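Local coordinates for ribosomal protein L11 methyltransferase (Lactobacillus delbrueckii subsp. bulgaricus ATCC BAA-365, PDB 3GRZ) that probably transfers methyl groups from S-adenosyl-L-methionine to lysine side chains of ribosomal protein L11, the part described being its C-terminal, SAM-binding methyltransferase domain, at residues T46-A50 / F157-D161; M58-V64 / A78-K84; G124-I129 / H148-Q154. All coordinates share one frame; numbering follows the deposited sequence.

Contact 1: residues T46-A50 / F157-D161; sequences TTQLA and FSGID
Ser158 of strand 153-161 points its hydroxyl at the side of helix 44-57 and gives its proton to a backbone carbonyl there: Ser158 OG lies 2.8 Å from Thr46 O. The oxygen is already the acceptor of an ordinary helical bond, Ala50 N to Thr46 O at 3.1 Å, and the two donors reach it from opposite faces of its carbonyl plane, the serine tilted 21° out of that plane. With OG anti to the backbone N (chi1 -167°), the serine side chain extends into the helix surface. There it is flanked by carbon: Ala50 CB rests on Ser158 CB at 3.9 Å, while Leu49 CB comes within 3.7 Å of Ser158 OG. An alanine here would keep the touch on Ala50 but would probably leave Thr46 O with its helical donor alone and open a small gap beside Leu49 CB. The setting is the Rossmann-like sheet of a class I SAM-dependent methyltransferase, where strand 153-161 lies between strands 126-132 and 188-195, and the axis of segment 46-50 runs at 138° to that of 157-161, N to C. One residue on, at Gly159, which has no side chain, the methyl Thr46 CG2 lies 3.9 Å from Gly159 CA. Positive phi at Gly159 would jam a CB against the preceding carbonyl. Thr46 divides its branches, CG2 to the glycine and OG1 to Asn132 ND2 and Asn43 O. Asn132 is a predicted SAM-binding residue, as is Thr47, whose side chain points away from the strand and bonds through OG1 to Asn43 O. Leu49 also packs on Leu181 of the second subunit.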
ATOM      1  N   THR B  46      11.185   5.077  -3.282  1.00 29.14           N
ATOM      2  CA  THR B  46      10.863   4.220  -4.421  1.00 33.57           C
ATOM      3  C   THR B  46      10.686   2.775  -3.984  1.00 37.66           C
ATOM      4  O   THR B  46       9.833   2.064  -4.524  1.00 35.04           O
ATOM      5  CB  THR B  46      11.904   4.321  -5.558  1.00 35.38           C
ATOM      6  OG1 THR B  46      13.173   3.874  -5.081  1.00 33.44           O
ATOM      7  CG2 THR B  46      12.019   5.767  -6.059  1.00 35.41           C
ATOM      8  N   THR B  47      11.470   2.362  -2.981  1.00 30.19           N
ATOM      9  CA  THR B  47      11.312   1.051  -2.371  1.00 28.14           C
ATOM     10  C   THR B  47       9.906   0.914  -1.782  1.00 26.66           C
ATOM     11  O   THR B  47       9.245  -0.077  -2.028  1.00 26.66           O
ATOM     12  CB  THR B  47      12.423   0.780  -1.307  1.00 24.87           C
ATOM     13  OG1 THR B  47      13.678   0.692  -1.978  1.00 33.19           O
ATOM     14  CG2 THR B  47      12.196  -0.519  -0.556  1.00 32.37           C
ATOM     15  N   GLN B  48       9.452   1.918  -1.026  1.00 29.71           N
ATOM     16  CA  GLN B  48       8.122   1.880  -0.424  1.00 29.04           C
ATOM     17  C   GLN B  48       7.000   1.795  -1.481  1.00 27.36           C
ATOM     18  O   GLN B  48       6.047   1.055  -1.294  1.00 25.56           O
ATOM     19  CB  GLN B  48       7.896   3.095   0.479  1.00 35.54           C
ATOM     20  CG  GLN B  48       6.544   3.068   1.207  1.00 37.77           C
ATOM     21  CD  GLN B  48       6.298   4.301   2.043  1.00 36.12           C
ATOM     22  OE1 GLN B  48       6.105   5.401   1.514  1.00 39.47           O
ATOM     23  NE2 GLN B  48       6.314   4.130   3.366  1.00 36.89           N
ATOM     24  N   LEU B  49       7.119   2.546  -2.578  1.00 27.06           N
ATOM     25  CA  LEU B  49       6.086   2.523  -3.632  1.00 29.60           C
ATOM     26  C   LEU B  49       5.972   1.131  -4.228  1.00 28.89           C
ATOM     27  O   LEU B  49       4.866   0.574  -4.342  1.00 29.42           O
ATOM     28  CB  LEU B  49       6.351   3.586  -4.716  1.00 30.25           C
ATOM     29  CG  LEU B  49       6.375   5.050  -4.224  1.00 34.74           C
ATOM     30  CD1 LEU B  49       6.493   6.041  -5.369  1.00 32.16           C
ATOM     31  CD2 LEU B  49       5.164   5.364  -3.343  1.00 32.81           C
ATOM     32  N   ALA B  50       7.122   0.551  -4.570  1.00 30.02           N
ATOM     33  CA  ALA B  50       7.173  -0.819  -5.098  1.00 28.60           C
ATOM     34  C   ALA B  50       6.581  -1.825  -4.100  1.00 26.90           C
ATOM     35  O   ALA B  50       5.746  -2.650  -4.474  1.00 29.02           O
ATOM     36  CB  ALA B  50       8.605  -1.197  -5.483  1.00 29.64           C
ATOM     37  N   PHE B 157       6.061  -1.083 -11.434  1.00 24.72           N
ATOM     38  CA  PHE B 157       7.206  -0.223 -11.712  1.00 24.93           C
ATOM     39  C   PHE B 157       7.368   0.781 -10.607  1.00 26.06           C
ATOM     40  O   PHE B 157       6.387   1.310 -10.090  1.00 26.74           O
ATOM     41  CB  PHE B 157       7.030   0.588 -13.003  1.00 24.00           C
ATOM     42  CG  PHE B 157       7.212  -0.206 -14.276  1.00 31.76           C
ATOM     43  CD1 PHE B 157       7.713  -1.514 -14.255  1.00 29.63           C
ATOM     44  CD2 PHE B 157       6.922   0.386 -15.507  1.00 28.88           C
ATOM     45  CE1 PHE B 157       7.895  -2.229 -15.438  1.00 31.23           C
ATOM     46  CE2 PHE B 157       7.099  -0.324 -16.707  1.00 30.02           C
ATOM     47  CZ  PHE B 157       7.571  -1.630 -16.672  1.00 25.79           C
ATOM     48  N   SER B 158       8.615   1.068 -10.268  1.00 27.44           N
ATOM     49  CA  SER B 158       8.930   2.197  -9.412  1.00 29.66           C
ATOM     50  C   SER B 158      10.234   2.801  -9.928  1.00 26.80           C
ATOM     51  O   SER B 158      10.841   2.257 -10.869  1.00 31.28           O
ATOM     52  CB  SER B 158       9.057   1.759  -7.962  1.00 31.98           C
ATOM     53  OG  SER B 158       9.061   2.899  -7.128  1.00 35.97           O
ATOM     54  N   GLY B 159      10.639   3.927  -9.348  1.00 27.18           N
ATOM     55  CA  GLY B 159      11.858   4.623  -9.760  1.00 31.55           C
ATOM     56  C   GLY B 159      11.625   5.606 -10.899  1.00 30.90           C
ATOM     57  O   GLY B 159      12.580   6.072 -11.516  1.00 35.88           O
ATOM     58  N   ILE B 160      10.359   5.920 -11.173  1.00 34.41           N
ATOM     59  CA  ILE B 160       9.993   6.852 -12.252  1.00 29.79           C
ATOM     60  C   ILE B 160       9.963   8.277 -11.732  1.00 31.18           C
ATOM     61  O   ILE B 160       9.155   8.596 -10.861  1.00 32.83           O
ATOM     62  CB  ILE B 160       8.605   6.513 -12.857  1.00 30.69           C
ATOM     63  CG1 ILE B 160       8.610   5.110 -13.448  1.00 25.21           C
ATOM     64  CG2 ILE B 160       8.202   7.528 -13.944  1.00 34.38           C
ATOM     65  CD1 ILE B 160       7.226   4.452 -13.519  1.00 29.57           C
ATOM     66  N   ASP B 161      10.837   9.142 -12.253  1.00 31.75           N
ATOM     67  CA  ASP B 161      10.706  10.586 -11.985  1.00 34.01           C
ATOM     68  C   ASP B 161       9.434  11.126 -12.654  1.00 31.83           C
ATOM     69  O   ASP B 161       9.113  10.706 -13.757  1.00 34.33           O
ATOM     70  CB  ASP B 161      11.933  11.345 -12.497  1.00 33.32           C
ATOM     71  CG  ASP B 161      11.880  12.811 -12.149  1.00 41.52           C
ATOM     72  OD1 ASP B 161      12.095  13.142 -10.967  1.00 47.78           O
ATOM     73  OD2 ASP B 161      11.589  13.626 -13.047  1.00 47.00           O
TER

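Contact 2: residues M58-V64 / A78-K84; sequences MVKPLTV and AHKLGAK
The beta-alpha-beta unit made of strand 63-67, helix 73-80 and strand 85-90 is pinched together here, where the entry to its first strand meets the turn that ends its helix. That turn is a Schellman motif: Gly82 has positive phi, and the chain bonds back into the last helical turn through Ala83 N to Ala78 O and Gly82 N to His79 O. Met58 lies between the two segments. Its CG is anti to the backbone N (chi1 -158°) and lies 3.4 Å from Leu81 O; bends at chi2 and chi3 then carry the methyl CE to the turn, 3.9 Å from Ala83 CB and near Ala78 CB. The sulfur also receives a weak bond from Leu62 N. Leu81 O is taken by Arg10 of the second subunit, whose Phe25 packs on Met58 and Pro61. From the strand, Val64 CG2 packs on Ala83 CB at 3.8 Å. In one of the two conformers of Lys84, its aliphatic part runs beside Thr63, both side chains pointing the same way, with Lys84 CD 3.8 Å from Thr63 CG2. In that same conformer one water accepts from Lys84 NZ at 2.9 Å and donates to Pro61 O. Past the alanine the backbones are bonded directly: Lys84 N donates to Leu62 O over 2.8 Å. Pro61 adds a CA-H...O contact, Pro61 CA to Gly82 O at 3.3 Å.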
ATOM      1  N   MET B  58      -0.224  -9.229  -4.009  1.00 28.62           N
ATOM      2  CA  MET B  58      -0.010 -10.593  -3.508  1.00 27.54           C
ATOM      3  C   MET B  58      -1.189 -11.109  -2.700  1.00 28.22           C
ATOM      4  O   MET B  58      -1.075 -11.333  -1.500  1.00 30.19           O
ATOM      5  CB  MET B  58       1.327 -10.727  -2.728  1.00 27.03           C
ATOM      6  CG  MET B  58       1.883 -12.178  -2.636  1.00 27.87           C
ATOM      7  SD  MET B  58       2.703 -12.857  -4.120  1.00 21.62           S
ATOM      8  CE  MET B  58       4.272 -11.974  -4.031  1.00 28.95           C
ATOM      9  N   VAL B  59      -2.316 -11.327  -3.377  1.00 31.03           N
ATOM     10  CA  VAL B  59      -3.519 -11.906  -2.746  1.00 31.05           C
ATOM     11  C   VAL B  59      -3.494 -13.439  -2.711  1.00 32.55           C
ATOM     12  O   VAL B  59      -4.249 -14.064  -1.952  1.00 32.59           O
ATOM     13  CB  VAL B  59      -4.829 -11.423  -3.451  1.00 27.54           C
ATOM     14  CG1 VAL B  59      -4.955  -9.901  -3.346  1.00 24.94           C
ATOM     15  CG2 VAL B  59      -4.848 -11.885  -4.942  1.00 25.06           C
ATOM     16  N   LYS B  60      -2.622 -14.027  -3.533  1.00 32.41           N
ATOM     17  CA  LYS B  60      -2.352 -15.466  -3.546  1.00 30.60           C
ATOM     18  C   LYS B  60      -0.867 -15.609  -3.952  1.00 28.75           C
ATOM     19  O   LYS B  60      -0.283 -14.624  -4.421  1.00 27.86           O
ATOM     20  CB  LYS B  60      -3.279 -16.165  -4.550  1.00 30.44           C
ATOM     21  CG  LYS B  60      -3.005 -15.799  -6.005  1.00 29.90           C
ATOM     22  CD  LYS B  60      -3.969 -16.503  -6.958  1.00 31.75           C
ATOM     23  CE  LYS B  60      -3.613 -16.198  -8.390  1.00 44.87           C
ATOM     24  NZ  LYS B  60      -4.540 -16.876  -9.344  1.00 49.75           N
ATOM     25  N   PRO B  61      -0.249 -16.808  -3.767  1.00 27.14           N
ATOM     26  CA  PRO B  61       1.124 -17.010  -4.275  1.00 28.56           C
ATOM     27  C   PRO B  61       1.230 -16.765  -5.770  1.00 30.82           C
ATOM     28  O   PRO B  61       0.513 -17.378  -6.560  1.00 33.19           O
ATOM     29  CB  PRO B  61       1.410 -18.483  -3.944  1.00 28.17           C
ATOM     30  CG  PRO B  61       0.598 -18.727  -2.741  1.00 26.06           C
ATOM     31  CD  PRO B  61      -0.708 -18.010  -3.046  1.00 26.44           C
ATOM     32  N   LEU B  62       2.109 -15.842  -6.135  1.00 26.77           N
ATOM     33  CA  LEU B  62       2.365 -15.497  -7.520  1.00 28.42           C
ATOM     34  C   LEU B  62       3.813 -15.795  -7.840  1.00 31.72           C
ATOM     35  O   LEU B  62       4.674 -15.694  -6.964  1.00 25.77           O
ATOM     36  CB  LEU B  62       2.107 -13.999  -7.749  1.00 27.42           C
ATOM     37  CG  LEU B  62       0.726 -13.421  -7.409  1.00 26.10           C
ATOM     38  CD1 LEU B  62       0.739 -11.910  -7.580  1.00 29.43           C
ATOM     39  CD2 LEU B  62      -0.392 -14.059  -8.240  1.00 29.43           C
ATOM     40  N   THR B  63       4.083 -16.149  -9.095  1.00 30.16           N
ATOM     41  CA  THR B  63       5.452 -16.279  -9.568  1.00 31.19           C
ATOM     42  C   THR B  63       5.986 -14.886  -9.935  1.00 32.80           C
ATOM     43  O   THR B  63       5.301 -14.097 -10.591  1.00 28.71           O
ATOM     44  CB  THR B  63       5.561 -17.252 -10.767  1.00 32.19           C
ATOM     45  OG1 THR B  63       4.775 -16.763 -11.861  1.00 31.31           O
ATOM     46  CG2 THR B  63       5.076 -18.651 -10.371  1.00 28.69           C
ATOM     47  N   VAL B  64       7.203 -14.587  -9.480  1.00 29.33           N
ATOM     48  CA  VAL B  64       7.734 -13.221  -9.513  1.00 29.03           C
ATOM     49  C   VAL B  64       9.065 -13.167 -10.249  1.00 31.60           C
ATOM     50  O   VAL B  64       9.910 -14.045 -10.053  1.00 30.36           O
ATOM     51  CB  VAL B  64       7.936 -12.645  -8.066  1.00 25.06           C
ATOM     52  CG1 VAL B  64       8.542 -11.239  -8.090  1.00 27.69           C
ATOM     53  CG2 VAL B  64       6.633 -12.658  -7.260  1.00 31.31           C
ATOM     54  N   ALA B  78       9.107 -10.025  -1.617  1.00 28.19           N
ATOM     55  CA  ALA B  78       8.156 -10.857  -2.347  1.00 29.92           C
ATOM     56  C   ALA B  78       8.143 -12.278  -1.800  1.00 29.89           C
ATOM     57  O   ALA B  78       7.068 -12.852  -1.610  1.00 31.68           O
ATOM     58  CB  ALA B  78       8.473 -10.854  -3.850  1.00 21.64           C
ATOM     59  N   HIS B  79       9.334 -12.832  -1.522  1.00 30.49           N
ATOM     60  CA  HIS B  79       9.456 -14.199  -0.980  1.00 27.51           C
ATOM     61  C   HIS B  79       8.747 -14.298   0.368  1.00 30.40           C
ATOM     62  O   HIS B  79       7.974 -15.230   0.609  1.00 30.15           O
ATOM     63  CB  HIS B  79      10.934 -14.614  -0.859  1.00 26.23           C
ATOM     64  CG  HIS B  79      11.137 -16.027  -0.411  1.00 33.56           C
ATOM     65  ND1 HIS B  79      11.095 -16.406   0.916  1.00 33.15           N
ATOM     66  CD2 HIS B  79      11.394 -17.154  -1.115  1.00 31.33           C
ATOM     67  CE1 HIS B  79      11.303 -17.705   1.008  1.00 30.16           C
ATOM     68  NE2 HIS B  79      11.491 -18.184  -0.208  1.00 37.74           N
ATOM     69  N   LYS B  80       9.012 -13.329   1.238  1.00 28.90           N
ATOM     70  CA  LYS B  80       8.418 -13.310   2.580  1.00 34.21           C
ATOM     71  C   LYS B  80       6.892 -13.129   2.540  1.00 35.82           C
ATOM     72  O   LYS B  80       6.171 -13.684   3.376  1.00 32.66           O
ATOM     73  CB  LYS B  80       9.062 -12.215   3.419  1.00 33.65           C
ATOM     74  CG  LYS B  80      10.447 -12.603   3.920  1.00 41.83           C
ATOM     75  CD  LYS B  80      11.260 -11.379   4.263  1.00 57.11           C
ATOM     76  CE  LYS B  80      12.514 -11.732   5.046  1.00 64.34           C
ATOM     77  NZ  LYS B  80      12.228 -12.494   6.291  1.00 57.61           N
ATOM     78  N   LEU B  81       6.416 -12.389   1.537  1.00 31.23           N
ATOM     79  CA  LEU B  81       4.980 -12.162   1.335  1.00 34.14           C
ATOM     80  C   LEU B  81       4.256 -13.327   0.667  1.00 34.90           C
ATOM     81  O   LEU B  81       3.068 -13.227   0.369  1.00 34.70           O
ATOM     82  CB  LEU B  81       4.731 -10.860   0.567  1.00 30.27           C
ATOM     83  CG  LEU B  81       5.022  -9.591   1.377  1.00 38.01           C
ATOM     84  CD1 LEU B  81       4.936  -8.359   0.503  1.00 38.36           C
ATOM     85  CD2 LEU B  81       4.108  -9.452   2.585  1.00 34.99           C
ATOM     86  N   GLY B  82       4.975 -14.420   0.420  1.00 29.76           N
ATOM     87  CA  GLY B  82       4.361 -15.667   0.003  1.00 31.99           C
ATOM     88  C   GLY B  82       4.393 -15.943  -1.484  1.00 32.10           C
ATOM     89  O   GLY B  82       3.515 -16.635  -1.983  1.00 28.33           O
ATOM     90  N   ALA B  83       5.393 -15.422  -2.202  1.00 28.91           N
ATOM     91  CA  ALA B  83       5.507 -15.710  -3.635  1.00 31.28           C
ATOM     92  C   ALA B  83       5.621 -17.209  -3.903  1.00 36.05           C
ATOM     93  O   ALA B  83       6.190 -17.944  -3.083  1.00 33.00           O
ATOM     94  CB  ALA B  83       6.680 -14.995  -4.237  1.00 28.37           C
ATOM     95  N   LYS B  84       5.069 -17.643  -5.046  1.00 33.27           N
ATOM     96  CA  LYS B  84       5.168 -19.033  -5.499  0.50 35.37           C
ATOM     97  C   LYS B  84       6.595 -19.353  -5.962  1.00 34.86           C
ATOM     98  O   LYS B  84       7.043 -20.497  -5.904  1.00 29.13           O
ATOM     99  CB  LYS B  84       4.166 -19.298  -6.632  0.50 32.44           C
ATOM    100  CG  LYS B  84       3.883 -20.774  -6.903  0.50 34.47           C
ATOM    101  CD  LYS B  84       3.077 -20.988  -8.184  0.50 42.88           C
ATOM    102  CE  LYS B  84       1.598 -20.683  -7.989  0.50 52.80           C
ATOM    103  NZ  LYS B  84       0.806 -20.864  -9.242  0.50 52.33           N
TER
HETATM  104  O   HOH W   1      -0.051 -18.102  -9.460  1.00 65.17           O

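Contact 3: residues G124-I129 / H148-Q154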
ATOM      1  N   GLY B 124      11.106 -18.299 -18.799  1.00 49.89           N
ATOM      2  CA  GLY B 124       9.740 -18.470 -18.304  1.00 50.59           C
ATOM      3  C   GLY B 124       8.845 -17.247 -18.394  1.00 41.47           C
ATOM      4  O   GLY B 124       9.251 -16.182 -18.873  1.00 42.72           O
ATOM      5  N   LYS B 125       7.607 -17.435 -17.960  1.00 40.62           N
ATOM      6  CA  LYS B 125       6.650 -16.351 -17.817  0.50 40.11           C
ATOM      7  C   LYS B 125       6.292 -16.207 -16.334  1.00 39.85           C
ATOM      8  O   LYS B 125       6.453 -17.148 -15.554  1.00 41.18           O
ATOM      9  CB  LYS B 125       5.395 -16.624 -18.646  0.50 40.94           C
ATOM     10  CG  LYS B 125       5.634 -16.942 -20.119  0.50 45.51           C
ATOM     11  CD  LYS B 125       4.309 -17.241 -20.830  0.50 45.72           C
ATOM     12  CE  LYS B 125       4.497 -17.439 -22.333  0.50 52.68           C
ATOM     13  NZ  LYS B 125       5.290 -18.661 -22.669  0.50 56.13           N
ATOM     14  N   PHE B 126       5.802 -15.036 -15.944  1.00 34.82           N
ATOM     15  CA  PHE B 126       5.562 -14.754 -14.530  1.00 35.40           C
ATOM     16  C   PHE B 126       4.186 -14.141 -14.312  1.00 32.33           C
ATOM     17  O   PHE B 126       3.628 -13.525 -15.220  1.00 31.99           O
ATOM     18  CB  PHE B 126       6.663 -13.811 -13.998  1.00 33.22           C
ATOM     19  CG  PHE B 126       8.071 -14.303 -14.276  1.00 35.44           C
ATOM     20  CD1 PHE B 126       8.698 -15.188 -13.396  1.00 37.33           C
ATOM     21  CD2 PHE B 126       8.745 -13.920 -15.440  1.00 36.16           C
ATOM     22  CE1 PHE B 126       9.985 -15.669 -13.658  1.00 29.07           C
ATOM     23  CE2 PHE B 126      10.027 -14.403 -15.720  1.00 37.96           C
ATOM     24  CZ  PHE B 126      10.653 -15.266 -14.828  1.00 34.68           C
ATOM     25  N   ASP B 127       3.648 -14.313 -13.106  1.00 28.86           N
ATOM     26  CA  ASP B 127       2.403 -13.634 -12.696  1.00 31.90           C
ATOM     27  C   ASP B 127       2.648 -12.179 -12.327  1.00 33.35           C
ATOM     28  O   ASP B 127       1.741 -11.360 -12.391  1.00 33.51           O
ATOM     29  CB  ASP B 127       1.823 -14.308 -11.465  1.00 25.02           C
ATOM     30  CG  ASP B 127       1.416 -15.741 -11.721  1.00 40.40           C
ATOM     31  OD1 ASP B 127       0.827 -16.016 -12.786  1.00 38.72           O
ATOM     32  OD2 ASP B 127       1.672 -16.588 -10.850  1.00 35.32           O
ATOM     33  N   LEU B 128       3.869 -11.885 -11.883  1.00 35.49           N
ATOM     34  CA  LEU B 128       4.212 -10.567 -11.369  1.00 29.90           C
ATOM     35  C   LEU B 128       5.640 -10.181 -11.765  1.00 31.77           C
ATOM     36  O   LEU B 128       6.600 -10.878 -11.440  1.00 28.49           O
ATOM     37  CB  LEU B 128       4.005 -10.516  -9.852  1.00 28.25           C
ATOM     38  CG  LEU B 128       4.223  -9.168  -9.160  1.00 33.26           C
ATOM     39  CD1 LEU B 128       3.068  -8.240  -9.480  1.00 26.44           C
ATOM     40  CD2 LEU B 128       4.342  -9.365  -7.654  1.00 27.27           C
ATOM     41  N   ILE B 129       5.772  -9.087 -12.504  1.00 28.63           N
ATOM     42  CA  ILE B 129       7.084  -8.572 -12.849  1.00 32.53           C
ATOM     43  C   ILE B 129       7.262  -7.245 -12.108  1.00 35.37           C
ATOM     44  O   ILE B 129       6.411  -6.368 -12.198  1.00 33.68           O
ATOM     45  CB  ILE B 129       7.269  -8.421 -14.389  1.00 30.67           C
ATOM     46  CG1 ILE B 129       7.167  -9.800 -15.063  1.00 39.29           C
ATOM     47  CG2 ILE B 129       8.608  -7.736 -14.702  1.00 29.45           C
ATOM     48  CD1 ILE B 129       7.277  -9.793 -16.584  1.00 33.24           C
ATOM     49  N   HIS B 148       6.887 -12.333 -21.312  1.00 38.65           N
ATOM     50  CA  HIS B 148       7.301 -12.895 -20.022  1.00 36.17           C
ATOM     51  C   HIS B 148       6.207 -12.794 -18.968  1.00 34.85           C
ATOM     52  O   HIS B 148       6.472 -12.938 -17.780  1.00 37.77           O
ATOM     53  CB  HIS B 148       8.571 -12.208 -19.512  1.00 34.87           C
ATOM     54  CG  HIS B 148       9.762 -12.414 -20.392  1.00 33.49           C
ATOM     55  ND1 HIS B 148      10.078 -11.564 -21.431  1.00 39.72           N
ATOM     56  CD2 HIS B 148      10.716 -13.374 -20.387  1.00 38.39           C
ATOM     57  CE1 HIS B 148      11.179 -11.991 -22.025  1.00 39.20           C
ATOM     58  NE2 HIS B 148      11.586 -13.091 -21.411  1.00 34.93           N
ATOM     59  N   LEU B 149       4.975 -12.558 -19.406  1.00 35.85           N
ATOM     60  CA  LEU B 149       3.874 -12.361 -18.484  1.00 36.50           C
ATOM     61  C   LEU B 149       2.779 -13.370 -18.754  1.00 38.71           C
ATOM     62  O   LEU B 149       2.299 -13.470 -19.885  1.00 42.29           O
ATOM     63  CB  LEU B 149       3.357 -10.922 -18.627  1.00 37.14           C
ATOM     64  CG  LEU B 149       2.698 -10.144 -17.491  1.00 45.17           C
ATOM     65  CD1 LEU B 149       3.502 -10.138 -16.168  1.00 33.77           C
ATOM     66  CD2 LEU B 149       2.440  -8.730 -17.983  1.00 40.39           C
ATOM     67  N   ASN B 150       2.389 -14.118 -17.720  1.00 38.66           N
ATOM     68  CA  ASN B 150       1.230 -15.020 -17.785  1.00 41.43           C
ATOM     69  C   ASN B 150      -0.057 -14.247 -18.113  1.00 42.78           C
ATOM     70  O   ASN B 150      -0.074 -13.007 -18.068  1.00 40.74           O
ATOM     71  CB  ASN B 150       1.049 -15.785 -16.464  1.00 38.24           C
ATOM     72  CG  ASN B 150       2.110 -16.861 -16.238  1.00 38.24           C
ATOM     73  OD1 ASN B 150       2.641 -17.433 -17.176  1.00 44.97           O
ATOM     74  ND2 ASN B 150       2.383 -17.165 -14.978  1.00 36.29           N
ATOM     75  N   GLU B 151      -1.130 -14.954 -18.464  1.00 47.51           N
ATOM     76  CA  GLU B 151      -2.419 -14.271 -18.582  1.00 51.64           C
ATOM     77  C   GLU B 151      -2.873 -13.884 -17.178  1.00 47.25           C
ATOM     78  O   GLU B 151      -2.627 -14.620 -16.210  1.00 50.06           O
ATOM     79  CB  GLU B 151      -3.470 -15.084 -19.360  1.00 57.93           C
ATOM     80  CG  GLU B 151      -4.057 -16.307 -18.660  1.00 63.61           C
ATOM     81  CD  GLU B 151      -5.427 -16.692 -19.219  1.00 66.34           C
ATOM     82  OE1 GLU B 151      -6.353 -15.848 -19.180  1.00 69.42           O
ATOM     83  OE2 GLU B 151      -5.574 -17.840 -19.693  1.00 75.41           O
ATOM     84  N   ASP B 152      -3.478 -12.704 -17.079  1.00 41.31           N
ATOM     85  CA  ASP B 152      -3.764 -12.028 -15.797  1.00 44.39           C
ATOM     86  C   ASP B 152      -2.491 -11.563 -15.059  1.00 41.12           C
ATOM     87  O   ASP B 152      -2.545 -11.219 -13.881  1.00 40.28           O
ATOM     88  CB  ASP B 152      -4.667 -12.879 -14.897  1.00 43.45           C
ATOM     89  CG  ASP B 152      -5.920 -13.363 -15.620  1.00 61.58           C
ATOM     90  OD1 ASP B 152      -6.470 -12.590 -16.439  1.00 62.21           O
ATOM     91  OD2 ASP B 152      -6.350 -14.515 -15.378  1.00 68.82           O
ATOM     92  N   GLY B 153      -1.362 -11.544 -15.766  1.00 38.49           N
ATOM     93  CA  GLY B 153      -0.098 -11.081 -15.204  1.00 36.93           C
ATOM     94  C   GLY B 153      -0.128  -9.609 -14.853  1.00 37.29           C
ATOM     95  O   GLY B 153      -0.770  -8.817 -15.534  1.00 34.97           O
ATOM     96  N   GLN B 154       0.568  -9.245 -13.778  1.00 34.68           N
ATOM     97  CA  GLN B 154       0.624  -7.871 -13.308  1.00 30.11           C
ATOM     98  C   GLN B 154       2.066  -7.384 -13.267  1.00 31.75           C
ATOM     99  O   GLN B 154       3.002  -8.186 -13.264  1.00 32.56           O
ATOM    100  CB  GLN B 154      -0.015  -7.770 -11.926  1.00 30.15           C
ATOM    101  CG  GLN B 154      -1.496  -8.030 -11.969  1.00 35.94           C
ATOM    102  CD  GLN B 154      -2.107  -8.112 -10.609  1.00 41.38           C
ATOM    103  OE1 GLN B 154      -2.090  -9.166  -9.967  1.00 45.13           O
ATOM    104  NE2 GLN B 154      -2.673  -7.006 -10.159  1.00 43.83           N
TER
HETATM  105  O   HOH W   2       4.801 -18.452 -14.011  1.00 39.29           O
HETATM  106  O   HOH W   3      -1.015 -11.496 -11.553  1.00 31.52           O
HETATM  107  O   HOH W   4      -1.190 -14.353 -13.508  1.00 41.38           O
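Asn150 sets its side chain across that of Asp127, and each of its atoms has a partner in segment 124-129. CB lies 3.6 Å from Phe126 O, the same oxygen that accepts the bond from Asn150 N. CG is anti to the carbonyl carbon (chi1 -72°), which lays the amide beside the 125-127 backbone; Asn150 CG itself is 3.8 Å from Asp127 OD1, with Phe126 O equally near. At its tip the two ends part: OD1 abuts Lys125 CB at 3.2 Å, while ND2 donates to Asp127 OD1 over 2.9 Å in a nearly straight bond, 169° at the hydrogen. The aspartate oxygen lies almost in the amide plane, but is met from above its own carboxylate, the two flat groups being turned 59° apart. A water accepts a second bond from ND2 and donates to Lys125 O, so the amide nitrogen spans both neighbours of Phe126. Nearby, Ile129 CD1 packs on Leu149 CD1 at 3.8 Å, and the edge of the Phe126 ring turns CD2 toward His148 O. That oxygen takes the bond from Phe126 N. The His148 ring is tied through ND1 to Gln144 O, at the end of helix 135-145. After a type II turn from Asn150 to Gly153 the pairing resumes, Gln154 N to Asp127 O at 2.8 Å and Ile129 N to Gln154 O at 3.0 Å. A side chain at Gly153 would run into Leu149 CG. Parallel bridges Phe126 with Leu149 and Leu128 with Gln154, joined by a connection through helix 135-145, are the mark of a beta-alpha-beta crossover, here in the Rossmann-like sheet of the methyltransferase.

From the N terminus, helix 44-57 comes first and supplies one side of contact 1, whose loop closes only at strand 153-161, more than a hundred residues later. Contacts 2 and 3 are both nested within that loop and follow each other in series. Contact 2 closes the short excursion through helix 73-80; contact 3 closes the one through helix 135-145 and uses the beginning of the strand that contact 1 meets further along. Strands 63-67 and 126-132 are sheet neighbours, so contacts 2 and 3 touch, with Thr63 O 2.9 Å from Leu128 N. Contacts 1 and 2 also reach the second subunit.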